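Local coordinates for protein glycoside hydrolase, family 11\:clostridium cellulosome enzyme, dockerin type i\:polysaccharide (Clostridium thermocellum, PDB 2C71) that removes acetyl groups from acetylated xylan as a metal-dependent family 4 carbohydrate esterase, probably by a mechanism shared with peptidoglycan deacetylases, at residues V18-V23 with L154-P159; M74-I79 with S109-N114; F101-L106 with L118-G123; A140-G145 with P173-R178. One frame throughout, in Å; residues are numbered along the deposited sequence.

Contact 1 (V18-V23 with L154-P159); sequences VLTARV and LHDVQP
Thr20 and Asp156 meet obliquely, hydroxyl against carboxylate, where helix 17-30 passes the end of strand 151-155. Thr20 OG1 gives its proton to Asp156 OD2 at 2.6 Å, reaching that oxygen on its anti side and 28° out of the carboxylate plane. The torsion of Asp156 sets its CG between the backbone N and the carbonyl carbon (chi1 52°), a crowded position that turns the group to the helix. One turn on, Val23 crosses Asp156 at about a right angle, and its CG2 rests 3.7 Å from Asp156 CB. Thr20 OG1 is held twice, because it also bonds to the backbone N of Asp16, and Val157 CG2 lies 3.6 Å from Thr20 OG1. Leu19 follows the loop, its CD2 lying 3.5 Å from Gln158 O. A water donates to Leu19 O and to Asp156 O, both at 2.8 Å, and so ties the two backbones together. Phe36 of strand 35-38 and Phe11 of strand 6-12 also touch Asp156, and the side chain of Gln158 lies about 6 Å from the magnesium ion. The pairing joins a helix to the C-terminal end of a parallel strand, the end at which the NodB-type deacetylase fold carries its metal site.

Contact 2 (M74-I79 with S109-N114); sequences MSPDQI and SPTLFN
Ile79 and Thr111 face each other through torsions that send one methyl of each toward the other helix. In Thr111, chi1 of -59° sets CG2 anti to the backbone N, and this methyl then approaches Ile79 CD1 to 4.0 Å. Ile79 itself has CG1 anti to the carbonyl carbon (chi1 -68°), and chi2 of 160° extends CD1 from there. Leu112 CD1 meets the same isoleucine: Ile79 CG2 lies 3.8 Å from Leu112 CD1, and Ile79 CG1 and CD1 are almost as near, so a single leucine methyl is touched by three atoms of one isoleucine. The side chains cross obliquely in each pair. Exposed Pro76 brings its CG within 4.2 Å of Thr111 CG2, which also lies 3.9 Å from Met74 O. The contact thus joins the N-terminal turns of helices 76-94 and 110-115 in the NodB homology fold, and each turn starts at a serine N-cap. Ser75 and Gln78 form a capping box: Gln78 N donates to Ser75 OG at 3.1 Å, while Ser75 N returns a nearly straight bond to Gln78 OE1, 2.9 Å long. Ser109 OG accepts from Leu112 N at 3.0 Å and is also bonded to Ala72 O, a link back to the loop before helix 76-94. Val116 and Met71, both from loops, touch Ile79 and Leu112 respectively.

Contact 3 (F101-L106 with L118-G123); sequences FRPPNL and LVFVGG
A short parallel beta bridge, Phe101 with Phe120, joins strands 100-101 and 119-120 beside the metal site of this NodB-type deacetylase fold. Phe101 takes part through both backbone polar atoms: its N donates to Val119 O at 2.8 Å, and its O accepts from Val121 N at 2.9 Å. The same oxygen is approached by Phe120 CA in a CA-H...O contact. Both phenylalanines project from one side of the bridge and run side by side in the same direction, yet their rings are T-shaped, with planes at 82° and centroids 5.0 Å apart. The edge of Phe101 meets the face of Phe120, with Phe101 CD2 standing 3.6 Å above the Phe120 ring, over its centre. A chi1 of 172° sets Phe101 CG anti to the backbone N, while Phe101 CB packs on Leu118 CB at 3.7 Å. Pro103 CG lies 3.7 Å from Phe120 CD2, and Leu112 of helix 110-115 touches both rings and Pro103.

The end of the Arg102 side chain comes close to Val121 and Gly122. In the conformer given, its salt bridge to Asp12 is made by NH1, and NH2 bonds to Thr10 OG1, so the buried guanidinium is tied to strand 6-12 near the magnesium ion. The backbone O of Arg102 accepts from ND1 of the metal ligand His64. The side chain bends at chi3 (-66°), which places NE. Arg102 NE donates weakly to Val121 O at 3.4 Å, with the oxygen at the guanidinium edge, near its plane.

Contact 4 (A140-G145 with P173-R178); sequences AAVING and PTLKSR
Ile143 of helix 135-145 is the residue on which helix 164-177 leans, in a nearly parallel helix pair of the NodB homology fold; the axes of 140-145 and 173-177 come within 10.6 Å and cross at -15°. Pro173 begins the second segment, and its carbonyl oxygen accepts from Ser177 N. Thr174 is next and crosses Ile143 at about a right angle; its CB is 3.7 Å from Ile143 CD1, and its CG2 is 3.8 Å from the same methyl. The hydroxyl of Thr174 turns back to its own helix and bonds to Ile170 O. Leu175, buried, brings CD2 to 4.3 Å from Ile143 CG1, and Val146 and Tyr180 also touch it. Arg178 closes the segment: extended from CG to NE, its side chain crosses that of Ile143 at about a right angle, and the guanidinium turns a face to Ile143 CG2. That methyl sits 3.1 Å above the guanidinium plane, displaced to the rim, and Ile143 CG2 is 3.4 Å from Arg178 NH2. A water donates to Asn144 OD1 at 2.9 Å and accepts from Arg178 NH1 at 3.1 Å.

Contacts 1 and 3 lie on opposite sides of the chain's centre, their nearest atoms about 5 Å apart, and both border the magnesium site, to which Asp13 and His64 contribute: the side chains of Gln158 in contact 1 and Arg102 in contact 3 are each about 6 Å from the ion. Contact 2 is farther out, with the side chain of Leu112 about 12 Å from the metal. It meets contact 3 where the rings of Phe113 and Phe120 stack, Phe113 CE1 lying 3.5 Å from Phe120 CD2. Contact 4 backs onto contact 1, where Val142 CG2 meets Leu154 CD2 at 4.2 Å. Contacts 2 and 4, with centres 36 Å apart, occupy opposite sides of the chain's centre.

Contact 1 (V18-V23 with L154-P159)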
loop_
_atom_site.group_PDB
_atom_site.type_symbol
_atom_site.label_atom_id
_atom_site.label_comp_id
_atom_site.label_asym_id
_atom_site.label_seq_id
_atom_site.Cartn_x
_atom_site.Cartn_y
_atom_site.Cartn_z
ATOM N N VAL A 18 -5.264 -15.341 5.259
ATOM C CA VAL A 18 -4.915 -16.226 4.176
ATOM C C VAL A 18 -4.271 -15.480 3.024
ATOM O O VAL A 18 -3.119 -15.764 2.604
ATOM C CB VAL A 18 -6.122 -17.057 3.688
ATOM C CG1 VAL A 18 -5.690 -17.946 2.520
ATOM C CG2 VAL A 18 -6.664 -17.909 4.842
ATOM N N LEU A 19 -4.950 -14.483 2.463
ATOM C CA LEU A 19 -4.468 -13.858 1.236
ATOM C C LEU A 19 -3.206 -12.984 1.474
ATOM O O LEU A 19 -2.310 -12.964 0.641
ATOM C CB LEU A 19 -5.557 -13.025 0.529
ATOM C CG LEU A 19 -6.395 -13.836 -0.487
ATOM C CD1 LEU A 19 -7.218 -14.913 0.145
ATOM C CD2 LEU A 19 -7.209 -12.898 -1.349
ATOM N N THR A 20 -3.162 -12.272 2.591
ATOM C CA THR A 20 -2.004 -11.437 2.883
ATOM C C THR A 20 -0.778 -12.294 3.104
ATOM O O THR A 20 0.337 -11.945 2.711
ATOM C CB THR A 20 -2.283 -10.505 4.058
ATOM O OG1 THR A 20 -3.440 -9.707 3.754
ATOM C CG2 THR A 20 -1.079 -9.633 4.396
ATOM N N ALA A 21 -0.951 -13.457 3.771
ATOM C CA ALA A 21 0.176 -14.370 3.987
ATOM C C ALA A 21 0.752 -14.848 2.675
ATOM O O ALA A 21 1.965 -15.058 2.586
ATOM C CB ALA A 21 -0.200 -15.529 4.884
ATOM N N ARG A 22 -0.063 -15.011 1.627
ATOM C CA ARG A 22 0.497 -15.391 0.331
ATOM C C ARG A 22 1.468 -14.363 -0.187
ATOM O O ARG A 22 2.519 -14.698 -0.757
ATOM C CB ARG A 22 -0.613 -15.637 -0.693
ATOM C CG ARG A 22 -1.550 -16.736 -0.377
ATOM C CD ARG A 22 -2.644 -16.785 -1.438
ATOM N NE ARG A 22 -3.603 -17.776 -1.035
ATOM C CZ ARG A 22 -4.804 -17.854 -1.543
ATOM N NH1 ARG A 22 -5.239 -16.944 -2.431
ATOM N NH2 ARG A 22 -5.594 -18.839 -1.148
ATOM N N VAL A 23 1.120 -13.074 -0.042
ATOM C CA VAL A 23 2.016 -11.994 -0.458
ATOM C C VAL A 23 3.250 -11.985 0.435
ATOM O O VAL A 23 4.380 -11.903 -0.073
ATOM C CB VAL A 23 1.309 -10.650 -0.443
ATOM C CG1 VAL A 23 2.280 -9.485 -0.625
ATOM C CG2 VAL A 23 0.234 -10.590 -1.561
ATOM N N LEU A 154 -0.779 -2.406 -5.956
ATOM C CA LEU A 154 -1.372 -3.719 -6.070
ATOM C C LEU A 154 -2.326 -3.944 -4.902
ATOM O O LEU A 154 -2.417 -3.137 -3.990
ATOM C CB LEU A 154 -0.270 -4.806 -6.126
ATOM C CG LEU A 154 0.617 -4.750 -7.355
ATOM C CD1 LEU A 154 1.803 -5.720 -7.184
ATOM C CD2 LEU A 154 -0.196 -5.106 -8.643
ATOM N N HIS A 155 -3.035 -5.073 -4.941
ATOM C CA HIS A 155 -3.934 -5.465 -3.844
ATOM C C HIS A 155 -3.438 -6.784 -3.281
ATOM O O HIS A 155 -3.257 -7.764 -4.025
ATOM C CB HIS A 155 -5.363 -5.682 -4.375
ATOM C CG HIS A 155 -5.989 -4.421 -4.886
ATOM N ND1 HIS A 155 -5.669 -3.854 -6.101
ATOM C CD2 HIS A 155 -6.874 -3.577 -4.300
ATOM C CE1 HIS A 155 -6.337 -2.719 -6.239
ATOM N NE2 HIS A 155 -7.070 -2.523 -5.155
ATOM N N ASP A 156 -3.286 -6.866 -1.958
ATOM C CA ASP A 156 -3.067 -8.201 -1.360
ATOM C C ASP A 156 -4.366 -8.941 -1.252
ATOM O O ASP A 156 -4.366 -10.184 -1.260
ATOM C CB ASP A 156 -2.261 -8.217 -0.081
ATOM C CG ASP A 156 -2.771 -7.277 0.989
ATOM O OD1 ASP A 156 -3.119 -6.122 0.672
ATOM O OD2 ASP A 156 -2.686 -7.708 2.187
ATOM N N VAL A 157 -5.499 -8.248 -1.131
ATOM C CA VAL A 157 -6.772 -8.875 -0.878
ATOM C C VAL A 157 -7.788 -8.390 -1.925
ATOM O O VAL A 157 -8.021 -7.192 -2.065
ATOM C CB VAL A 157 -7.264 -8.514 0.554
ATOM C CG1 VAL A 157 -8.562 -9.257 0.854
ATOM C CG2 VAL A 157 -6.200 -8.914 1.599
ATOM N N GLN A 158 -8.381 -9.342 -2.634
ATOM C CA GLN A 158 -9.466 -9.142 -3.620
ATOM C C GLN A 158 -10.197 -10.464 -3.705
ATOM O O GLN A 158 -9.658 -11.513 -3.378
ATOM C CB GLN A 158 -8.919 -8.837 -5.010
ATOM C CG GLN A 158 -8.450 -7.403 -5.201
ATOM C CD GLN A 158 -9.587 -6.472 -5.204
ATOM O OE1 GLN A 158 -10.468 -6.528 -6.143
ATOM N NE2 GLN A 158 -9.629 -5.575 -4.256
ATOM N N PRO A 159 -11.437 -10.441 -4.218
ATOM C CA PRO A 159 -12.112 -11.700 -4.567
ATOM C C PRO A 159 -11.259 -12.510 -5.543
ATOM O O PRO A 159 -10.601 -11.959 -6.419
ATOM C CB PRO A 159 -13.448 -11.232 -5.197
ATOM C CG PRO A 159 -13.692 -9.848 -4.571
ATOM C CD PRO A 159 -12.284 -9.259 -4.506
HETATM O O HOH W 1 -3.009 -12.474 -2.063
#

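Contact 2 (M74-I79 with S109-N114)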
loop_
_atom_site.group_PDB
_atom_site.type_symbol
_atom_site.label_atom_id
_atom_site.label_comp_id
_atom_site.label_asym_id
_atom_site.label_seq_id
_atom_site.Cartn_x
_atom_site.Cartn_y
_atom_site.Cartn_z
ATOM N N MET A 74 -17.329 12.869 2.040
ATOM C CA MET A 74 -17.583 12.713 3.446
ATOM C C MET A 74 -17.381 14.062 4.183
ATOM O O MET A 74 -16.634 14.949 3.725
ATOM C CB MET A 74 -16.670 11.626 4.047
ATOM C CG MET A 74 -17.163 10.263 3.755
ATOM S SD MET A 74 -16.045 9.060 4.540
ATOM C CE MET A 74 -16.710 7.518 3.900
ATOM N N SER A 75 -18.015 14.181 5.351
ATOM C CA SER A 75 -17.824 15.339 6.227
ATOM C C SER A 75 -16.497 15.239 6.940
ATOM O O SER A 75 -15.923 14.166 7.088
ATOM C CB SER A 75 -18.940 15.410 7.247
ATOM O OG SER A 75 -18.764 14.367 8.154
ATOM N N PRO A 76 -15.997 16.389 7.469
ATOM C CA PRO A 76 -14.810 16.328 8.320
ATOM C C PRO A 76 -14.921 15.334 9.445
ATOM O O PRO A 76 -13.962 14.593 9.693
ATOM C CB PRO A 76 -14.652 17.791 8.784
ATOM C CG PRO A 76 -15.207 18.587 7.602
ATOM C CD PRO A 76 -16.423 17.789 7.200
ATOM N N ASP A 77 -16.066 15.295 10.128
ATOM C CA ASP A 77 -16.207 14.358 11.223
ATOM C C ASP A 77 -16.097 12.895 10.737
ATOM O O ASP A 77 -15.483 12.035 11.380
ATOM C CB ASP A 77 -17.531 14.541 11.953
ATOM C CG ASP A 77 -17.574 15.734 12.854
ATOM O OD1 ASP A 77 -16.528 16.369 13.097
ATOM O OD2 ASP A 77 -18.708 16.043 13.334
ATOM N N GLN A 78 -16.740 12.583 9.613
ATOM C CA GLN A 78 -16.681 11.215 9.063
ATOM C C GLN A 78 -15.268 10.832 8.687
ATOM O O GLN A 78 -14.787 9.714 8.967
ATOM C CB GLN A 78 -17.579 11.109 7.846
ATOM C CG GLN A 78 -19.069 11.119 8.196
ATOM C CD GLN A 78 -19.977 11.234 7.007
ATOM O OE1 GLN A 78 -19.657 11.878 6.013
ATOM N NE2 GLN A 78 -21.191 10.684 7.107
ATOM N N ILE A 79 -14.551 11.758 8.054
ATOM C CA ILE A 79 -13.184 11.517 7.646
ATOM C C ILE A 79 -12.293 11.258 8.850
ATOM O O ILE A 79 -11.516 10.308 8.918
ATOM C CB ILE A 79 -12.653 12.703 6.827
ATOM C CG1 ILE A 79 -13.375 12.789 5.482
ATOM C CG2 ILE A 79 -11.122 12.615 6.623
ATOM C CD1 ILE A 79 -13.297 14.157 4.791
ATOM N N SER A 109 -10.731 15.116 -2.545
ATOM C CA SER A 109 -11.392 16.419 -2.590
ATOM C C SER A 109 -10.562 17.330 -1.725
ATOM O O SER A 109 -9.802 16.859 -0.895
ATOM C CB SER A 109 -12.835 16.358 -2.059
ATOM O OG SER A 109 -12.797 15.983 -0.686
ATOM N N PRO A 110 -10.795 18.652 -1.830
ATOM C CA PRO A 110 -10.167 19.586 -0.874
ATOM C C PRO A 110 -10.479 19.230 0.559
ATOM O O PRO A 110 -9.611 19.293 1.409
ATOM C CB PRO A 110 -10.727 20.936 -1.291
ATOM C CG PRO A 110 -10.904 20.777 -2.753
ATOM C CD PRO A 110 -11.469 19.387 -2.918
ATOM N N THR A 111 -11.731 18.848 0.831
ATOM C CA THR A 111 -12.111 18.481 2.188
ATOM C C THR A 111 -11.325 17.279 2.693
ATOM O O THR A 111 -10.905 17.233 3.845
ATOM C CB THR A 111 -13.640 18.262 2.263
ATOM O OG1 THR A 111 -14.304 19.469 1.877
ATOM C CG2 THR A 111 -14.090 17.881 3.656
ATOM N N LEU A 112 -11.148 16.278 1.842
ATOM C CA LEU A 112 -10.365 15.102 2.252
ATOM C C LEU A 112 -8.931 15.508 2.574
ATOM O O LEU A 112 -8.376 15.154 3.628
ATOM C CB LEU A 112 -10.471 13.992 1.215
ATOM C CG LEU A 112 -9.862 12.647 1.626
ATOM C CD1 LEU A 112 -10.563 12.085 2.867
ATOM C CD2 LEU A 112 -9.913 11.688 0.448
ATOM N N PHE A 113 -8.291 16.243 1.655
ATOM C CA PHE A 113 -6.935 16.708 1.889
ATOM C C PHE A 113 -6.836 17.508 3.165
ATOM O O PHE A 113 -5.880 17.387 3.919
ATOM C CB PHE A 113 -6.428 17.570 0.725
ATOM C CG PHE A 113 -5.836 16.769 -0.404
ATOM C CD1 PHE A 113 -4.623 16.044 -0.211
ATOM C CD2 PHE A 113 -6.418 16.740 -1.650
ATOM C CE1 PHE A 113 -4.075 15.363 -1.258
ATOM C CE2 PHE A 113 -5.838 16.060 -2.697
ATOM C CZ PHE A 113 -4.639 15.359 -2.479
ATOM N N ASN A 114 -7.835 18.364 3.463
ATOM C CA ASN A 114 -7.845 19.264 4.632
ATOM C C ASN A 114 -7.947 18.533 5.929
ATOM O O ASN A 114 -7.635 19.098 6.973
ATOM C CB ASN A 114 -8.997 20.280 4.615
ATOM C CG ASN A 114 -8.689 21.520 5.405
ATOM O OD1 ASN A 114 -7.594 22.050 5.319
ATOM N ND2 ASN A 114 -9.644 21.959 6.209
#

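Contact 3 (F101-L106 with L118-G123)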
loop_
_atom_site.group_PDB
_atom_site.type_symbol
_atom_site.label_atom_id
_atom_site.label_comp_id
_atom_site.label_asym_id
_atom_site.label_seq_id
_atom_site.Cartn_x
_atom_site.Cartn_y
_atom_site.Cartn_z
ATOM N N PHE A 101 -1.355 7.730 3.650
ATOM C CA PHE A 101 -2.787 7.439 3.420
ATOM C C PHE A 101 -2.994 7.172 1.943
ATOM O O PHE A 101 -2.513 7.940 1.107
ATOM C CB PHE A 101 -3.610 8.671 3.831
ATOM C CG PHE A 101 -5.086 8.612 3.490
ATOM C CD1 PHE A 101 -5.894 7.604 3.992
ATOM C CD2 PHE A 101 -5.650 9.581 2.697
ATOM C CE1 PHE A 101 -7.276 7.593 3.682
ATOM C CE2 PHE A 101 -7.016 9.565 2.422
ATOM C CZ PHE A 101 -7.811 8.585 2.934
ATOM N N ARG A 102 -3.752 6.136 1.611
ATOM C CA ARG A 102 -4.198 5.906 0.259
ATOM C C ARG A 102 -5.696 6.054 0.226
ATOM O O ARG A 102 -6.426 5.254 0.853
ATOM C CB ARG A 102 -3.874 4.517 -0.260
ATOM C CG ARG A 102 -4.418 4.345 -1.683
ATOM C CD ARG A 102 -3.738 3.304 -2.454
ATOM N NE ARG A 102 -2.352 3.613 -2.740
ATOM C CZ ARG A 102 -1.333 2.749 -2.736
ATOM N NH1 ARG A 102 -1.499 1.478 -2.389
ATOM N NH2 ARG A 102 -0.113 3.171 -3.024
ATOM N N PRO A 103 -6.225 7.076 -0.456
ATOM C CA PRO A 103 -7.680 7.281 -0.473
ATOM C C PRO A 103 -8.376 6.078 -1.085
ATOM O O PRO A 103 -7.968 5.568 -2.148
ATOM C CB PRO A 103 -7.888 8.538 -1.340
ATOM C CG PRO A 103 -6.608 9.166 -1.405
ATOM C CD PRO A 103 -5.516 8.130 -1.176
ATOM N N PRO A 104 -9.485 5.642 -0.467
ATOM C CA PRO A 104 -10.353 4.630 -1.120
ATOM C C PRO A 104 -10.702 5.086 -2.513
ATOM O O PRO A 104 -11.134 6.235 -2.745
ATOM C CB PRO A 104 -11.562 4.568 -0.188
ATOM C CG PRO A 104 -10.963 4.876 1.158
ATOM C CD PRO A 104 -9.974 5.990 0.867
ATOM N N ASN A 105 -10.563 4.181 -3.475
ATOM C CA ASN A 105 -10.856 4.436 -4.882
ATOM C C ASN A 105 -10.000 5.537 -5.504
ATOM O O ASN A 105 -10.302 5.973 -6.613
ATOM C CB ASN A 105 -12.328 4.782 -5.114
ATOM C CG ASN A 105 -13.291 3.746 -4.597
ATOM O OD1 ASN A 105 -14.432 4.060 -4.242
ATOM N ND2 ASN A 105 -12.875 2.522 -4.522
ATOM N N LEU A 106 -8.946 5.970 -4.847
ATOM C CA LEU A 106 -8.103 7.070 -5.300
ATOM C C LEU A 106 -8.896 8.363 -5.434
ATOM O O LEU A 106 -8.415 9.299 -6.068
ATOM C CB LEU A 106 -7.293 6.777 -6.551
ATOM C CG LEU A 106 -6.369 5.561 -6.419
ATOM C CD1 LEU A 106 -5.584 5.341 -7.663
ATOM C CD2 LEU A 106 -5.398 5.711 -5.225
ATOM N N LEU A 118 -1.759 13.086 6.805
ATOM C CA LEU A 118 -0.894 12.016 6.318
ATOM C C LEU A 118 -0.522 12.335 4.895
ATOM O O LEU A 118 -1.229 13.101 4.224
ATOM C CB LEU A 118 -1.653 10.640 6.326
ATOM C CG LEU A 118 -2.106 10.136 7.705
ATOM C CD1 LEU A 118 -3.077 8.984 7.609
ATOM C CD2 LEU A 118 -0.915 9.715 8.617
ATOM N N VAL A 119 0.598 11.768 4.411
ATOM C CA VAL A 119 0.998 11.962 3.011
ATOM C C VAL A 119 0.132 11.049 2.127
ATOM O O VAL A 119 0.038 9.849 2.394
ATOM C CB VAL A 119 2.480 11.692 2.836
ATOM C CG1 VAL A 119 2.847 11.693 1.363
ATOM C CG2 VAL A 119 3.307 12.759 3.607
ATOM N N PHE A 120 -0.505 11.618 1.111
ATOM C CA PHE A 120 -1.388 10.895 0.218
ATOM C C PHE A 120 -0.587 10.210 -0.891
ATOM O O PHE A 120 0.228 10.851 -1.571
ATOM C CB PHE A 120 -2.384 11.822 -0.468
ATOM C CG PHE A 120 -3.556 12.261 0.390
ATOM C CD1 PHE A 120 -3.392 12.826 1.642
ATOM C CD2 PHE A 120 -4.841 12.175 -0.120
ATOM C CE1 PHE A 120 -4.476 13.294 2.383
ATOM C CE2 PHE A 120 -5.947 12.616 0.610
ATOM C CZ PHE A 120 -5.764 13.167 1.855
ATOM N N VAL A 121 -0.820 8.915 -1.072
ATOM C CA VAL A 121 -0.163 8.159 -2.132
ATOM C C VAL A 121 -1.181 7.497 -3.053
ATOM O O VAL A 121 -2.207 6.991 -2.600
ATOM C CB VAL A 121 0.775 7.081 -1.558
ATOM C CG1 VAL A 121 2.014 7.724 -0.952
ATOM C CG2 VAL A 121 0.044 6.237 -0.525
ATOM N N GLY A 122 -0.890 7.504 -4.351
ATOM C CA GLY A 122 -1.650 6.721 -5.307
ATOM C C GLY A 122 -0.836 5.595 -5.913
ATOM O O GLY A 122 -0.594 4.574 -5.268
ATOM N N GLY A 123 -0.412 5.780 -7.159
ATOM C CA GLY A 123 0.562 4.898 -7.773
ATOM C C GLY A 123 0.064 4.274 -9.063
ATOM O O GLY A 123 -1.096 4.382 -9.462
#

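Contact 4 (A140-G145 with P173-R178)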
loop_
_atom_site.group_PDB
_atom_site.type_symbol
_atom_site.label_atom_id
_atom_site.label_comp_id
_atom_site.label_asym_id
_atom_site.label_seq_id
_atom_site.Cartn_x
_atom_site.Cartn_y
_atom_site.Cartn_z
ATOM N N ALA A 140 3.193 -7.944 -16.369
ATOM C CA ALA A 140 3.523 -7.141 -17.547
ATOM C C ALA A 140 3.101 -5.694 -17.337
ATOM O O ALA A 140 3.808 -4.757 -17.751
ATOM C CB ALA A 140 2.920 -7.747 -18.792
ATOM N N ALA A 141 1.952 -5.506 -16.698
ATOM C CA ALA A 141 1.418 -4.169 -16.459
ATOM C C ALA A 141 2.344 -3.362 -15.555
ATOM O O ALA A 141 2.577 -2.177 -15.790
ATOM C CB ALA A 141 0.025 -4.255 -15.853
ATOM N N VAL A 142 2.868 -4.012 -14.522
ATOM C CA VAL A 142 3.801 -3.368 -13.606
ATOM C C VAL A 142 5.139 -3.090 -14.283
ATOM O O VAL A 142 5.634 -1.963 -14.260
ATOM C CB VAL A 142 4.041 -4.225 -12.349
ATOM C CG1 VAL A 142 5.164 -3.633 -11.510
ATOM C CG2 VAL A 142 2.762 -4.340 -11.533
ATOM N N ILE A 143 5.718 -4.123 -14.885
ATOM C CA ILE A 143 7.100 -4.037 -15.420
ATOM C C ILE A 143 7.205 -3.001 -16.522
ATOM O O ILE A 143 8.218 -2.300 -16.611
ATOM C CB ILE A 143 7.542 -5.407 -15.875
ATOM C CG1 ILE A 143 7.737 -6.347 -14.678
ATOM C CG2 ILE A 143 8.721 -5.330 -16.887
ATOM C CD1 ILE A 143 7.736 -7.790 -15.074
ATOM N N ASN A 144 6.203 -2.886 -17.370
ATOM C CA ASN A 144 6.243 -1.918 -18.452
ATOM C C ASN A 144 5.926 -0.504 -18.039
ATOM O O ASN A 144 6.236 0.394 -18.781
ATOM C CB ASN A 144 5.410 -2.457 -19.645
ATOM C CG ASN A 144 6.024 -3.712 -20.257
ATOM O OD1 ASN A 144 7.096 -3.630 -20.949
ATOM N ND2 ASN A 144 5.406 -4.844 -20.068
ATOM N N GLY A 145 5.356 -0.284 -16.863
ATOM C CA GLY A 145 4.988 1.022 -16.368
ATOM C C GLY A 145 5.969 1.643 -15.408
ATOM O O GLY A 145 5.944 2.845 -15.235
ATOM N N PRO A 173 11.942 -10.553 -9.729
ATOM C CA PRO A 173 13.196 -10.868 -10.468
ATOM C C PRO A 173 13.443 -9.948 -11.655
ATOM O O PRO A 173 14.582 -9.558 -11.916
ATOM C CB PRO A 173 12.999 -12.324 -10.852
ATOM C CG PRO A 173 12.035 -12.882 -9.849
ATOM C CD PRO A 173 11.106 -11.759 -9.567
ATOM N N THR A 174 12.384 -9.592 -12.402
ATOM C CA THR A 174 12.579 -8.773 -13.587
ATOM C C THR A 174 13.083 -7.393 -13.194
ATOM O O THR A 174 14.072 -6.903 -13.769
ATOM C CB THR A 174 11.292 -8.605 -14.411
ATOM O OG1 THR A 174 10.911 -9.862 -14.950
ATOM C CG2 THR A 174 11.469 -7.601 -15.556
ATOM N N LEU A 175 12.456 -6.754 -12.222
ATOM C CA LEU A 175 12.903 -5.418 -11.879
ATOM C C LEU A 175 14.295 -5.463 -11.214
ATOM O O LEU A 175 15.121 -4.588 -11.473
ATOM C CB LEU A 175 11.869 -4.696 -11.018
ATOM C CG LEU A 175 10.535 -4.424 -11.716
ATOM C CD1 LEU A 175 9.606 -3.577 -10.833
ATOM C CD2 LEU A 175 10.748 -3.771 -13.127
ATOM N N LYS A 176 14.577 -6.475 -10.397
ATOM C CA LYS A 176 15.949 -6.570 -9.865
ATOM C C LYS A 176 16.962 -6.676 -11.004
ATOM O O LYS A 176 18.043 -6.078 -10.946
ATOM C CB LYS A 176 16.103 -7.750 -8.914
ATOM C CG LYS A 176 15.492 -7.505 -7.557
ATOM C CD LYS A 176 15.850 -8.643 -6.629
ATOM C CE LYS A 176 15.279 -8.506 -5.242
ATOM N NZ LYS A 176 15.942 -9.482 -4.300
ATOM N N SER A 177 16.608 -7.436 -12.036
ATOM C CA SER A 177 17.620 -7.670 -13.094
ATOM C C SER A 177 17.781 -6.363 -13.903
ATOM O O SER A 177 18.822 -6.183 -14.534
ATOM C CB SER A 177 17.162 -8.852 -13.946
ATOM O OG SER A 177 17.177 -10.070 -13.193
ATOM N N ARG A 178 16.813 -5.465 -13.855
ATOM C CA ARG A 178 16.901 -4.181 -14.530
ATOM C C ARG A 178 17.524 -3.067 -13.683
ATOM O O ARG A 178 17.554 -1.924 -14.098
ATOM C CB ARG A 178 15.518 -3.731 -15.001
ATOM C CG ARG A 178 14.946 -4.608 -16.045
ATOM C CD ARG A 178 13.600 -4.070 -16.500
ATOM N NE ARG A 178 12.961 -4.947 -17.461
ATOM C CZ ARG A 178 11.889 -4.617 -18.173
ATOM N NH1 ARG A 178 11.323 -3.427 -18.035
ATOM N NH2 ARG A 178 11.385 -5.492 -19.024
HETATM O O HOH W 2 9.598 -2.260 -20.338
#